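Local coordinates for BH2621 protein (Bacillus halodurans, PDB 2QML), which is of unknown function but, as a member of the GNAT acetyltransferase family, probably acts as an N-acyltransferase, possibly in siderophore biosynthesis, at residues R25-D30 and K59-F64; D93-Y98 and K167-P172; P147-K152 and D173-L178. One frame throughout, in Å; residues are numbered along the deposited sequence.

Contact 1 of 3, residues R25-D30 and K59-F64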
# COMPACT_ATOMS: atom_id res chain seq x y z
N ARG A 25 -11.42 -4.35 1.39
CA ARG A 25 -12.60 -3.59 1.70
C ARG A 25 -12.22 -2.25 2.26
O ARG A 25 -11.14 -2.08 2.78
CB ARG A 25 -13.48 -4.34 2.72
CG ARG A 25 -12.86 -4.61 4.09
CD ARG A 25 -13.87 -5.04 5.11
NE ARG A 25 -13.28 -5.32 6.41
CZ ARG A 25 -13.02 -4.39 7.32
NH1 ARG A 25 -13.20 -3.13 7.04
NH2 ARG A 25 -12.51 -4.72 8.50
N HIS A 26 -13.16 -1.33 2.20
CA HIS A 26 -12.98 -0.02 2.80
C HIS A 26 -12.91 -0.16 4.30
O HIS A 26 -13.65 -0.92 4.94
CB HIS A 26 -14.10 0.96 2.43
CG HIS A 26 -14.05 1.42 1.01
ND1 HIS A 26 -15.10 2.08 0.42
CD2 HIS A 26 -13.15 1.19 0.02
CE1 HIS A 26 -14.80 2.34 -0.85
NE2 HIS A 26 -13.61 1.83 -1.12
N VAL A 27 -11.97 0.58 4.87
CA VAL A 27 -11.90 0.71 6.30
C VAL A 27 -13.16 1.51 6.81
O VAL A 27 -13.70 2.40 6.12
CB VAL A 27 -10.60 1.41 6.70
CG1 VAL A 27 -10.64 1.91 8.16
CG2 VAL A 27 -9.35 0.53 6.40
N THR A 28 -13.59 1.19 8.02
CA THR A 28 -14.63 1.90 8.72
C THR A 28 -14.18 2.16 10.15
O THR A 28 -13.20 1.61 10.59
CB THR A 28 -16.01 1.14 8.77
OG1 THR A 28 -15.95 0.09 9.73
CG2 THR A 28 -16.35 0.60 7.41
N MSE A 29 -14.93 2.96 10.89
CA MSE A 29 -14.61 3.25 12.29
C MSE A 29 -14.71 2.03 13.19
O MSE A 29 -14.10 2.02 14.27
CB MSE A 29 -15.46 4.41 12.85
CG MSE A 29 -15.11 5.77 12.26
SE MSE A 29 -13.28 6.31 12.61
CE MSE A 29 -13.37 6.50 14.57
N ASP A 30 -15.40 0.98 12.73
CA ASP A 30 -15.43 -0.28 13.48
C ASP A 30 -14.09 -0.98 13.49
O ASP A 30 -13.89 -1.91 14.26
CB ASP A 30 -16.45 -1.26 12.90
CG ASP A 30 -17.90 -0.80 13.06
OD1 ASP A 30 -18.21 -0.00 14.00
OD2 ASP A 30 -18.72 -1.29 12.23
N LYS A 59 -9.32 9.68 16.40
CA LYS A 59 -9.42 11.01 15.80
C LYS A 59 -8.65 11.05 14.48
O LYS A 59 -9.08 11.69 13.51
CB LYS A 59 -8.92 12.13 16.75
CG LYS A 59 -9.59 12.25 18.15
CD LYS A 59 -9.15 13.54 18.93
CE LYS A 59 -9.46 13.52 20.47
NZ LYS A 59 -9.16 14.84 21.16
N HIS A 60 -7.49 10.43 14.45
CA HIS A 60 -6.72 10.35 13.22
C HIS A 60 -7.43 9.53 12.14
O HIS A 60 -7.52 9.95 10.99
CB HIS A 60 -5.33 9.78 13.50
CG HIS A 60 -4.63 9.30 12.26
ND1 HIS A 60 -4.12 10.16 11.33
CD2 HIS A 60 -4.39 8.05 11.80
CE1 HIS A 60 -3.63 9.45 10.33
NE2 HIS A 60 -3.74 8.18 10.62
N LEU A 61 -7.89 8.35 12.51
CA LEU A 61 -8.56 7.49 11.55
C LEU A 61 -9.80 8.19 10.97
O LEU A 61 -10.02 8.17 9.75
CB LEU A 61 -8.93 6.15 12.19
CG LEU A 61 -9.49 5.10 11.22
CD1 LEU A 61 -8.48 4.81 10.13
CD2 LEU A 61 -9.96 3.80 11.96
N GLN A 62 -10.58 8.84 11.81
CA GLN A 62 -11.75 9.61 11.36
C GLN A 62 -11.38 10.67 10.35
O GLN A 62 -12.02 10.80 9.31
CB GLN A 62 -12.40 10.19 12.59
CG GLN A 62 -13.71 10.81 12.43
CD GLN A 62 -14.27 11.10 13.78
OE1 GLN A 62 -13.66 11.84 14.57
NE2 GLN A 62 -15.39 10.48 14.09
N THR A 63 -10.29 11.40 10.60
CA THR A 63 -9.86 12.45 9.70
C THR A 63 -9.47 11.84 8.34
O THR A 63 -9.88 12.35 7.30
CB THR A 63 -8.71 13.20 10.32
OG1 THR A 63 -9.13 13.75 11.59
CG2 THR A 63 -8.26 14.36 9.43
N PHE A 64 -8.73 10.75 8.35
CA PHE A 64 -8.29 10.09 7.11
C PHE A 64 -9.45 9.50 6.35
O PHE A 64 -9.46 9.58 5.15
CB PHE A 64 -7.22 9.02 7.40
CG PHE A 64 -5.81 9.52 7.25
CD1 PHE A 64 -5.51 10.84 7.53
CD2 PHE A 64 -4.78 8.69 6.83
CE1 PHE A 64 -4.22 11.32 7.36
CE2 PHE A 64 -3.50 9.19 6.65
CZ PHE A 64 -3.22 10.52 6.93
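At the end of strand 20-26 of the GNAT fold, where the chain turns toward its first helix, Val27 and Met29 pack against Leu61 and Gln62 of helix 54-65. Val27 has CG1 anti to its backbone N (chi1 165°), and this methyl meets Leu61 CD1 at 4.1 Å, the two side chains crossing at a slant. The other Leu61 methyl, CD2, lies 4.1 Å from the carbonyl oxygen of Thr28, giving this leucine a neighbour for each branch. Met29, a selenomethionine, starts off to one side, but its bend at chi2 (-61°) carries SE toward the helix backbone. There SE lies 3.8 Å from Gln62 N and 4.0 Å from Gln62 CB, with Leu61 CG 4.2 Å away. These are van der Waals contacts throughout. The 3-10 turn that starts at Met29 is entered through an ST turn in which Asp30 N donates to Thr28 OG1 at 3.2 Å. Around the contact, Leu61 also touches Leu72 of strand 70-77 and Val32 and Leu35 of helix 32-38, while Val27 bonds through its backbone to Leu72 and packs on Leu35 between strand and helix.

Contact 2 of 3, residues D93-Y98 and K167-P172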
# COMPACT_ATOMS: atom_id res chain seq x y z
N ASP A 93 -1.12 15.01 -2.66
CA ASP A 93 -0.30 14.46 -1.65
C ASP A 93 1.03 15.22 -1.54
O ASP A 93 1.46 15.85 -2.51
CB ASP A 93 0.01 13.01 -2.02
CG ASP A 93 0.57 12.25 -0.86
OD1 ASP A 93 -0.27 11.84 -0.01
OD2 ASP A 93 1.81 12.04 -0.80
N ILE A 94 1.66 15.12 -0.38
CA ILE A 94 2.97 15.73 -0.14
C ILE A 94 4.02 15.28 -1.17
O ILE A 94 4.89 16.06 -1.57
CB ILE A 94 3.45 15.49 1.33
CG1 ILE A 94 4.69 16.34 1.62
CG2 ILE A 94 3.70 14.00 1.65
CD1 ILE A 94 5.14 16.20 3.04
N ILE A 95 3.90 14.06 -1.67
CA ILE A 95 4.96 13.54 -2.57
C ILE A 95 4.98 14.29 -3.93
O ILE A 95 6.02 14.29 -4.59
CB ILE A 95 4.86 12.01 -2.78
CG1 ILE A 95 6.18 11.39 -3.26
CG2 ILE A 95 3.68 11.66 -3.75
CD1 ILE A 95 7.40 11.65 -2.41
N ALA A 96 3.88 14.96 -4.31
CA ALA A 96 3.81 15.77 -5.53
C ALA A 96 4.91 16.84 -5.58
O ALA A 96 5.29 17.27 -6.64
CB ALA A 96 2.43 16.45 -5.68
N ASN A 97 5.35 17.31 -4.44
CA ASN A 97 6.40 18.32 -4.37
C ASN A 97 7.80 17.84 -4.74
O ASN A 97 8.69 18.66 -4.89
CB ASN A 97 6.47 18.87 -2.95
CG ASN A 97 5.19 19.51 -2.53
OD1 ASN A 97 4.71 20.44 -3.16
ND2 ASN A 97 4.59 18.99 -1.49
N TYR A 98 8.00 16.54 -4.87
CA TYR A 98 9.34 15.97 -5.05
C TYR A 98 9.70 15.48 -6.43
O TYR A 98 10.86 15.10 -6.64
CB TYR A 98 9.49 14.83 -4.03
CG TYR A 98 9.49 15.32 -2.61
CD1 TYR A 98 8.31 15.57 -1.94
CD2 TYR A 98 10.68 15.56 -1.93
CE1 TYR A 98 8.30 16.05 -0.66
CE2 TYR A 98 10.67 16.02 -0.64
CZ TYR A 98 9.48 16.27 -0.01
OH TYR A 98 9.45 16.70 1.27
N LYS A 167 15.14 8.45 -6.40
CA LYS A 167 15.99 9.25 -5.55
C LYS A 167 15.42 9.30 -4.16
O LYS A 167 14.25 8.98 -3.95
CB LYS A 167 16.05 10.70 -6.10
CG LYS A 167 14.71 11.45 -6.01
CD LYS A 167 14.71 12.76 -6.76
CE LYS A 167 13.39 13.42 -6.65
NZ LYS A 167 13.36 14.76 -7.30
N GLU A 168 16.25 9.69 -3.22
CA GLU A 168 15.78 9.92 -1.89
C GLU A 168 14.89 11.18 -1.88
O GLU A 168 15.07 12.12 -2.63
CB GLU A 168 16.92 10.07 -0.88
CG GLU A 168 17.72 8.80 -0.61
CD GLU A 168 18.83 8.96 0.40
OE1 GLU A 168 19.14 10.08 0.81
OE2 GLU A 168 19.42 7.91 0.77
N VAL A 169 13.94 11.15 -0.96
CA VAL A 169 13.07 12.29 -0.69
C VAL A 169 13.08 12.60 0.82
O VAL A 169 12.81 11.72 1.65
CB VAL A 169 11.64 12.05 -1.23
CG1 VAL A 169 11.62 12.02 -2.76
CG2 VAL A 169 11.03 10.72 -0.71
N GLU A 170 13.48 13.81 1.12
CA GLU A 170 13.53 14.34 2.48
C GLU A 170 12.14 14.78 2.88
O GLU A 170 11.76 15.90 2.61
CB GLU A 170 14.49 15.52 2.56
CG GLU A 170 15.89 15.13 2.57
CD GLU A 170 16.45 15.17 3.98
OE1 GLU A 170 15.76 14.76 4.93
OE2 GLU A 170 17.55 15.64 4.12
N LEU A 171 11.37 13.87 3.45
CA LEU A 171 9.99 14.12 3.85
C LEU A 171 10.01 14.55 5.32
O LEU A 171 11.00 14.38 6.00
CB LEU A 171 9.18 12.85 3.64
CG LEU A 171 8.94 12.44 2.18
CD1 LEU A 171 8.57 10.96 2.14
CD2 LEU A 171 7.91 13.33 1.51
N PRO A 172 8.90 15.13 5.81
CA PRO A 172 8.88 15.56 7.23
C PRO A 172 9.15 14.40 8.21
O PRO A 172 9.84 14.61 9.19
CB PRO A 172 7.46 16.13 7.40
CG PRO A 172 7.02 16.50 6.05
CD PRO A 172 7.68 15.54 5.10
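Tyr98 packs against Val169 and Leu171 at the edge of the GNAT sheet, where the loop between strands 80-89 and 106-112 folds against strand 164-170, one of the two edge strands. The tyrosine side chain can be followed outward. CB rests 3.7 Å from Val169 CG1. CG is set anti to the carbonyl carbon (chi1 -66°) and stays beside the same valine, and CD2 comes within 3.7 Å of Val169 CB. Across the ring, CE1 approaches Leu171 CD2 to 3.5 Å, and CZ is close to this methyl too. At the tip, OH donates a 2.8 Å hydrogen bond to Glu170 O. Glu170 O sits near the plane of the ring, at its edge, but the hydroxyl approaches from above the carbonyl plane, 38° out of it. Glu170 is the centre of an inverse gamma turn.

The backbone of Tyr98 is held as well. Lys167, fully extended beyond CG, places NZ 2.6 Å from Tyr98 O, almost in line with the carbonyl bond (169° at the oxygen). One residue thus accepts a bond at its main chain and donates one from its hydroxyl. Ile95 CD1 packs on Val169 CG2 at 4.1 Å, the two side chains crossing at about a right angle; Ile95 also touches Leu178 of strand 175-182 and Tyr88 of strand 80-89. The 3-10 segment 94-97 begins with an Asx turn, Ile95 N donating to Asp93 OD2. Ile94 and Pro172 meet tip to tip, with Ile94 CD1 pressed 3.3 Å from Pro172 CD, closer than usual for two carbons.

Contact 3 of 3, residues P147-K152 and D173-L178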
# COMPACT_ATOMS: atom_id res chain seq x y z
N PRO A 147 8.93 4.23 0.36
CA PRO A 147 9.30 3.54 1.56
C PRO A 147 10.44 4.28 2.28
O PRO A 147 11.28 4.89 1.60
CB PRO A 147 9.82 2.19 1.04
CG PRO A 147 10.21 2.45 -0.44
CD PRO A 147 9.15 3.42 -0.86
N ASP A 148 10.47 4.23 3.61
CA ASP A 148 11.62 4.67 4.35
C ASP A 148 12.87 4.06 3.71
O ASP A 148 12.90 2.84 3.42
CB ASP A 148 11.48 4.25 5.81
CG ASP A 148 12.53 4.84 6.69
OD1 ASP A 148 13.73 4.50 6.57
OD2 ASP A 148 12.15 5.61 7.55
N ARG A 149 13.93 4.85 3.52
CA ARG A 149 15.13 4.32 2.85
C ARG A 149 15.80 3.14 3.57
O ARG A 149 16.59 2.37 2.96
CB ARG A 149 16.13 5.45 2.61
CG ARG A 149 16.72 6.02 3.86
CD ARG A 149 17.85 6.96 3.50
NE ARG A 149 18.46 7.47 4.71
CZ ARG A 149 19.66 8.05 4.74
NH1 ARG A 149 20.37 8.17 3.64
NH2 ARG A 149 20.16 8.47 5.87
N ARG A 150 15.48 2.98 4.84
CA ARG A 150 16.01 1.89 5.65
C ARG A 150 15.22 0.58 5.52
O ARG A 150 15.68 -0.46 6.04
CB ARG A 150 16.03 2.31 7.11
CG ARG A 150 16.88 3.51 7.40
CD ARG A 150 16.60 3.99 8.81
NE ARG A 150 15.23 4.47 8.95
CZ ARG A 150 14.68 4.82 10.10
NH1 ARG A 150 15.40 4.78 11.22
NH2 ARG A 150 13.43 5.23 10.14
N ASN A 151 14.04 0.63 4.92
CA ASN A 151 13.20 -0.55 4.80
C ASN A 151 13.63 -1.35 3.58
O ASN A 151 12.96 -1.37 2.52
CB ASN A 151 11.74 -0.15 4.74
CG ASN A 151 10.81 -1.30 5.01
OD1 ASN A 151 11.23 -2.46 4.95
ND2 ASN A 151 9.55 -0.99 5.31
N LYS A 152 14.76 -2.02 3.73
CA LYS A 152 15.35 -2.78 2.62
C LYS A 152 14.40 -3.86 2.10
O LYS A 152 14.31 -4.07 0.86
CB LYS A 152 16.72 -3.37 3.01
CG LYS A 152 17.72 -2.31 3.55
CD LYS A 152 17.71 -0.88 2.80
CE LYS A 152 18.89 0.03 3.28
N ASP A 173 8.70 13.20 7.87
CA ASP A 173 8.80 12.06 8.77
C ASP A 173 9.88 11.04 8.52
O ASP A 173 10.09 10.13 9.35
CB ASP A 173 7.45 11.30 8.74
CG ASP A 173 7.06 10.80 7.34
OD1 ASP A 173 7.22 11.51 6.31
OD2 ASP A 173 6.50 9.69 7.27
N LYS A 174 10.58 11.17 7.41
CA LYS A 174 11.57 10.18 7.07
C LYS A 174 12.38 10.63 5.86
O LYS A 174 11.98 11.57 5.18
CB LYS A 174 10.89 8.86 6.65
CG LYS A 174 9.93 8.98 5.52
CD LYS A 174 9.21 7.67 5.17
CE LYS A 174 8.04 7.89 4.26
NZ LYS A 174 7.26 6.67 3.91
N ILE A 175 13.45 9.92 5.60
CA ILE A 175 14.07 10.00 4.30
C ILE A 175 13.52 8.77 3.56
O ILE A 175 13.83 7.64 3.90
CB ILE A 175 15.59 10.04 4.29
CG1 ILE A 175 16.13 11.23 5.10
CG2 ILE A 175 16.11 10.12 2.82
CD1 ILE A 175 17.64 11.29 5.20
N GLY A 176 12.68 9.01 2.57
CA GLY A 176 12.13 7.95 1.77
C GLY A 176 12.95 7.72 0.52
O GLY A 176 13.81 8.54 0.20
N LEU A 177 12.69 6.60 -0.14
CA LEU A 177 13.24 6.29 -1.45
C LEU A 177 12.05 6.39 -2.38
O LEU A 177 11.15 5.55 -2.33
CB LEU A 177 13.93 4.93 -1.51
CG LEU A 177 14.53 4.57 -2.88
CD1 LEU A 177 15.69 5.49 -3.29
CD2 LEU A 177 14.94 3.09 -2.87
N LEU A 178 12.01 7.44 -3.19
CA LEU A 178 10.94 7.57 -4.19
C LEU A 178 11.17 6.50 -5.28
O LEU A 178 12.28 6.39 -5.82
CB LEU A 178 10.89 8.97 -4.76
CG LEU A 178 9.90 9.27 -5.89
CD1 LEU A 178 8.43 9.04 -5.46
CD2 LEU A 178 10.09 10.72 -6.49
O HOH W 1 14.17 7.78 7.42
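Arg149 sets CG between its backbone N and carbonyl carbon (chi1 67°) and then runs extended to NE; Ile175 sets CG1 anti to its carbonyl carbon (chi1 -58°). The two side chains lie side by side, pointing the same way. Arg149 CD touches Ile175 CG2 at 3.7 Å, and Ile175 CD1 covers one face of the guanidinium toward its rim, while NH1 bridges to Glu168 on strand 164-170. Two backbone bonds join the segments: Arg149 N to Ile175 O at 2.8 Å and Leu177 N to Pro147 O, also 2.8 Å. They flank Asp148 and Gly176, a non-hydrogen-bonded antiparallel pair with CA atoms 4.2 Å apart. Asp148 OD1 takes two donors, Arg150 N on its anti lone pair and Arg150 NE on the syn side at 2.8 Å. Arg150 NH2 holds OD2, which a water links to Ile175 N. Lys174 CB passes 3.6 Å from Asp148 OD2, but its NZ pairs with Glu146. The Asx turn at Asp148 and the type I turn Asp148 to Asn151 lead strand 142-145 into helix 152-160, N-capped by Asn151. Strand 175-182 lies between strands 142-145 and 164-170, the strand order of the GNAT fold.

From the N terminus, contact 1 comes first and closes a largely helical excursion between strand 20-26 and helix 54-65, before the chain enters strand 70-77. Contacts 2 and 3 follow in series with it and cross each other: 93-98 and then 147-152 come first, and their partners 167-172 and 173-178 follow in the same order. Those partners run on through the turn between strands 164-170 and 175-182, so the two contacts touch, as in Lys167 O with Leu178 N. Contact 2 ties the loop after strand 80-89 to edge strand 164-170; contact 3 joins the loop before helix 152-160 to strand 175-182. Contact 1 reaches the same sheet about 24 Å from contact 2, centre to centre.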